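Local atomic coordinates of activating signal cointegrator 1 complex subunit 3 (Homo sapiens, PDB entry 6YXQ), a protein that unwinds duplex DNA in the 3'-5' direction at the expense of ATP during alkylation repair and helps rescue stalled ribosomes. Residues E72-I84 against S130-I142. Sequence-based numbering, arbitrary orientation.
Sequences EDLKDILHAAKQI and SATAACNATNRII
Asp73, well inside helix 64-85, meets Arg140, near the C-terminal end of helix 128-142, in a salt bridge; the two helices run nearly antiparallel, their segment axes approaching to 8.4 Å at a signed crossing angle of -158°. Arg140 NE gives an almost straight hydrogen bond to Asp73 OD1 (2.6 Å); the carboxylate oxygen lies close to the guanidinium plane but is itself approached from above its own plane. Arg140 reaches it by a bend at chi3 (-62°) that folds the guanidinium back over its own helix. On the same aspartate, CB rests 3.5 Å from Ile141 CG1. Leu74 CD2 packs against Ile141 CD1, with Leu58 of helix 51-61 touching both residues. Asp76 OD2 adds a weak second bridge, 3.3 Å from Arg140 NH2. Ile77 is a knob among Ala134, Ala137, Thr138 and Ile141, its CG1 3.5 Å from Ala137 CB. Further along, Ala80 CB sits 3.8 Å from Ala134 CB, and Ile84 CG1 borders Ser130 CB. Replacing Asp73 with an alanine would probably leave Arg140, across this contact, with the weak Asp76 link and its guanidinium freer to swing. Small alanines thus permit close packing within the ASCC2-binding region of ASCC3, while one arginine shared by two aspartates ties the helices along their polar border.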
# COMPACT_ATOMS: atom_id res chain seq x y z
N GLU A 72 -19.38 40.51 19.77
CA GLU A 72 -19.12 41.26 18.55
C GLU A 72 -17.99 40.62 17.75
O GLU A 72 -18.04 40.57 16.51
CB GLU A 72 -18.79 42.72 18.88
CG GLU A 72 -19.97 43.51 19.42
CD GLU A 72 -21.28 43.19 18.71
OE1 GLU A 72 -22.14 42.51 19.31
OE2 GLU A 72 -21.44 43.61 17.54
N ASP A 73 -16.96 40.11 18.44
CA ASP A 73 -15.90 39.41 17.71
C ASP A 73 -16.45 38.19 16.98
O ASP A 73 -16.12 37.95 15.81
CB ASP A 73 -14.79 39.00 18.68
CG ASP A 73 -14.03 40.20 19.22
OD1 ASP A 73 -13.81 41.15 18.44
OD2 ASP A 73 -13.66 40.18 20.41
N LEU A 74 -17.30 37.41 17.65
CA LEU A 74 -17.91 36.24 17.02
C LEU A 74 -18.80 36.63 15.86
O LEU A 74 -18.93 35.87 14.89
CB LEU A 74 -18.72 35.45 18.04
CG LEU A 74 -17.98 34.83 19.21
CD1 LEU A 74 -18.96 34.59 20.36
CD2 LEU A 74 -17.28 33.54 18.80
N LYS A 75 -19.45 37.79 15.93
CA LYS A 75 -20.24 38.26 14.79
C LYS A 75 -19.33 38.61 13.62
O LYS A 75 -19.69 38.37 12.46
CB LYS A 75 -21.10 39.45 15.20
CG LYS A 75 -22.29 39.07 16.07
CD LYS A 75 -23.09 40.28 16.54
CE LYS A 75 -24.51 39.89 16.91
NZ LYS A 75 -24.58 39.02 18.12
N ASP A 76 -18.16 39.18 13.90
CA ASP A 76 -17.18 39.41 12.84
C ASP A 76 -16.79 38.11 12.17
O ASP A 76 -16.70 38.03 10.93
CB ASP A 76 -15.94 40.11 13.40
CG ASP A 76 -16.22 41.54 13.87
OD1 ASP A 76 -17.09 42.21 13.27
OD2 ASP A 76 -15.56 41.98 14.83
N ILE A 77 -16.56 37.06 12.97
CA ILE A 77 -16.21 35.76 12.40
C ILE A 77 -17.36 35.18 11.58
O ILE A 77 -17.16 34.58 10.52
CB ILE A 77 -15.77 34.78 13.51
CG1 ILE A 77 -14.59 35.34 14.30
CG2 ILE A 77 -15.40 33.44 12.91
CD1 ILE A 77 -14.18 34.48 15.47
N LEU A 78 -18.60 35.33 12.08
CA LEU A 78 -19.76 34.85 11.33
C LEU A 78 -19.89 35.56 10.00
O LEU A 78 -20.21 34.94 8.98
CB LEU A 78 -21.03 35.05 12.15
CG LEU A 78 -21.24 34.09 13.31
CD1 LEU A 78 -22.26 34.65 14.28
CD2 LEU A 78 -21.65 32.72 12.78
N HIS A 79 -19.64 36.87 9.98
CA HIS A 79 -19.68 37.62 8.73
C HIS A 79 -18.60 37.13 7.76
O HIS A 79 -18.87 36.94 6.56
CB HIS A 79 -19.53 39.11 9.02
CG HIS A 79 -19.59 39.98 7.81
ND1 HIS A 79 -20.52 39.80 6.81
CD2 HIS A 79 -18.85 41.05 7.44
CE1 HIS A 79 -20.33 40.72 5.87
NE2 HIS A 79 -19.32 41.49 6.23
N ALA A 80 -17.39 36.90 8.27
CA ALA A 80 -16.32 36.38 7.41
C ALA A 80 -16.69 35.03 6.83
O ALA A 80 -16.44 34.76 5.65
CB ALA A 80 -15.01 36.28 8.20
N ALA A 81 -17.29 34.15 7.64
CA ALA A 81 -17.70 32.86 7.13
C ALA A 81 -18.80 33.01 6.09
O ALA A 81 -18.79 32.33 5.06
CB ALA A 81 -18.14 31.94 8.26
N LYS A 82 -19.75 33.92 6.33
CA LYS A 82 -20.78 34.18 5.33
C LYS A 82 -20.16 34.53 3.99
O LYS A 82 -20.55 33.99 2.95
CB LYS A 82 -21.71 35.31 5.80
CG LYS A 82 -22.92 35.52 4.90
CD LYS A 82 -23.33 36.99 4.81
CE LYS A 82 -23.76 37.53 6.17
NZ LYS A 82 -24.10 38.99 6.12
N GLN A 83 -19.17 35.42 3.99
CA GLN A 83 -18.49 35.77 2.75
C GLN A 83 -17.79 34.55 2.14
O GLN A 83 -17.90 34.30 0.93
CB GLN A 83 -17.49 36.90 2.99
CG GLN A 83 -18.13 38.17 3.50
CD GLN A 83 -17.12 39.21 3.98
OE1 GLN A 83 -16.07 38.87 4.54
NE2 GLN A 83 -17.43 40.47 3.76
N ILE A 84 -17.09 33.76 2.96
CA ILE A 84 -16.33 32.63 2.42
C ILE A 84 -17.26 31.51 1.98
O ILE A 84 -17.14 30.99 0.86
CB ILE A 84 -15.32 32.10 3.45
CG1 ILE A 84 -14.21 33.13 3.69
CG2 ILE A 84 -14.75 30.77 2.98
CD1 ILE A 84 -13.16 32.67 4.68
N SER A 130 -11.34 38.41 4.09
CA SER A 130 -12.18 37.80 5.11
C SER A 130 -11.38 36.89 6.02
O SER A 130 -11.69 36.77 7.22
CB SER A 130 -13.32 37.02 4.45
OG SER A 130 -14.16 37.89 3.72
N ALA A 131 -10.38 36.21 5.47
CA ALA A 131 -9.44 35.48 6.31
C ALA A 131 -8.77 36.42 7.31
O ALA A 131 -8.63 36.09 8.49
CB ALA A 131 -8.40 34.77 5.44
N THR A 132 -8.35 37.61 6.84
CA THR A 132 -7.76 38.58 7.76
C THR A 132 -8.76 38.99 8.84
O THR A 132 -8.42 39.05 10.03
CB THR A 132 -7.28 39.83 7.01
OG1 THR A 132 -6.02 39.56 6.38
CG2 THR A 132 -7.11 40.99 7.98
N ALA A 133 -10.00 39.27 8.44
CA ALA A 133 -11.01 39.70 9.41
C ALA A 133 -11.25 38.63 10.47
O ALA A 133 -11.30 38.93 11.67
CB ALA A 133 -12.31 40.03 8.68
N ALA A 134 -11.41 37.38 10.03
CA ALA A 134 -11.65 36.27 10.95
C ALA A 134 -10.46 36.04 11.87
O ALA A 134 -10.64 35.76 13.06
CB ALA A 134 -11.97 35.01 10.16
N CYS A 135 -9.23 36.15 11.34
CA CYS A 135 -8.06 35.99 12.19
C CYS A 135 -7.97 37.10 13.23
O CYS A 135 -7.64 36.85 14.40
CB CYS A 135 -6.80 35.95 11.33
SG CYS A 135 -5.30 35.91 12.31
N ASN A 136 -8.27 38.35 12.83
CA ASN A 136 -8.24 39.45 13.79
C ASN A 136 -9.27 39.23 14.90
O ASN A 136 -8.96 39.42 16.08
CB ASN A 136 -8.48 40.78 13.08
CG ASN A 136 -7.30 41.22 12.24
OD1 ASN A 136 -6.26 40.57 12.24
ND2 ASN A 136 -7.46 42.31 11.51
N ALA A 137 -10.49 38.84 14.53
CA ALA A 137 -11.52 38.60 15.54
C ALA A 137 -11.13 37.46 16.48
O ALA A 137 -11.31 37.55 17.70
CB ALA A 137 -12.86 38.32 14.87
N THR A 138 -10.58 36.38 15.92
CA THR A 138 -10.18 35.25 16.74
C THR A 138 -9.09 35.64 17.73
O THR A 138 -9.12 35.22 18.89
CB THR A 138 -9.70 34.11 15.86
OG1 THR A 138 -10.71 33.81 14.89
CG2 THR A 138 -9.43 32.89 16.70
N ASN A 139 -8.11 36.43 17.28
CA ASN A 139 -7.03 36.82 18.19
C ASN A 139 -7.52 37.81 19.23
O ASN A 139 -7.05 37.79 20.38
CB ASN A 139 -5.86 37.38 17.40
CG ASN A 139 -4.94 36.29 16.90
OD1 ASN A 139 -4.04 35.85 17.61
ND2 ASN A 139 -5.18 35.83 15.69
N ARG A 140 -8.48 38.67 18.86
CA ARG A 140 -9.13 39.50 19.86
C ARG A 140 -9.76 38.64 20.94
O ARG A 140 -9.60 38.92 22.13
CB ARG A 140 -10.19 40.39 19.19
CG ARG A 140 -9.67 41.74 18.72
CD ARG A 140 -10.80 42.72 18.45
NE ARG A 140 -11.69 42.24 17.39
CZ ARG A 140 -11.47 42.42 16.09
NH1 ARG A 140 -10.38 43.07 15.67
NH2 ARG A 140 -12.33 41.94 15.20
N ILE A 141 -10.46 37.57 20.54
CA ILE A 141 -11.11 36.70 21.53
C ILE A 141 -10.07 36.03 22.41
O ILE A 141 -10.18 36.03 23.65
CB ILE A 141 -12.00 35.67 20.83
CG1 ILE A 141 -13.29 36.31 20.35
CG2 ILE A 141 -12.32 34.51 21.77
CD1 ILE A 141 -14.25 35.32 19.71
N ILE A 142 -9.04 35.43 21.80
CA ILE A 142 -8.05 34.67 22.57
C ILE A 142 -7.27 35.59 23.50
O ILE A 142 -6.76 35.15 24.54
CB ILE A 142 -7.12 33.89 21.63
CG1 ILE A 142 -7.92 32.91 20.77
CG2 ILE A 142 -6.08 33.12 22.41
CD1 ILE A 142 -8.56 31.80 21.56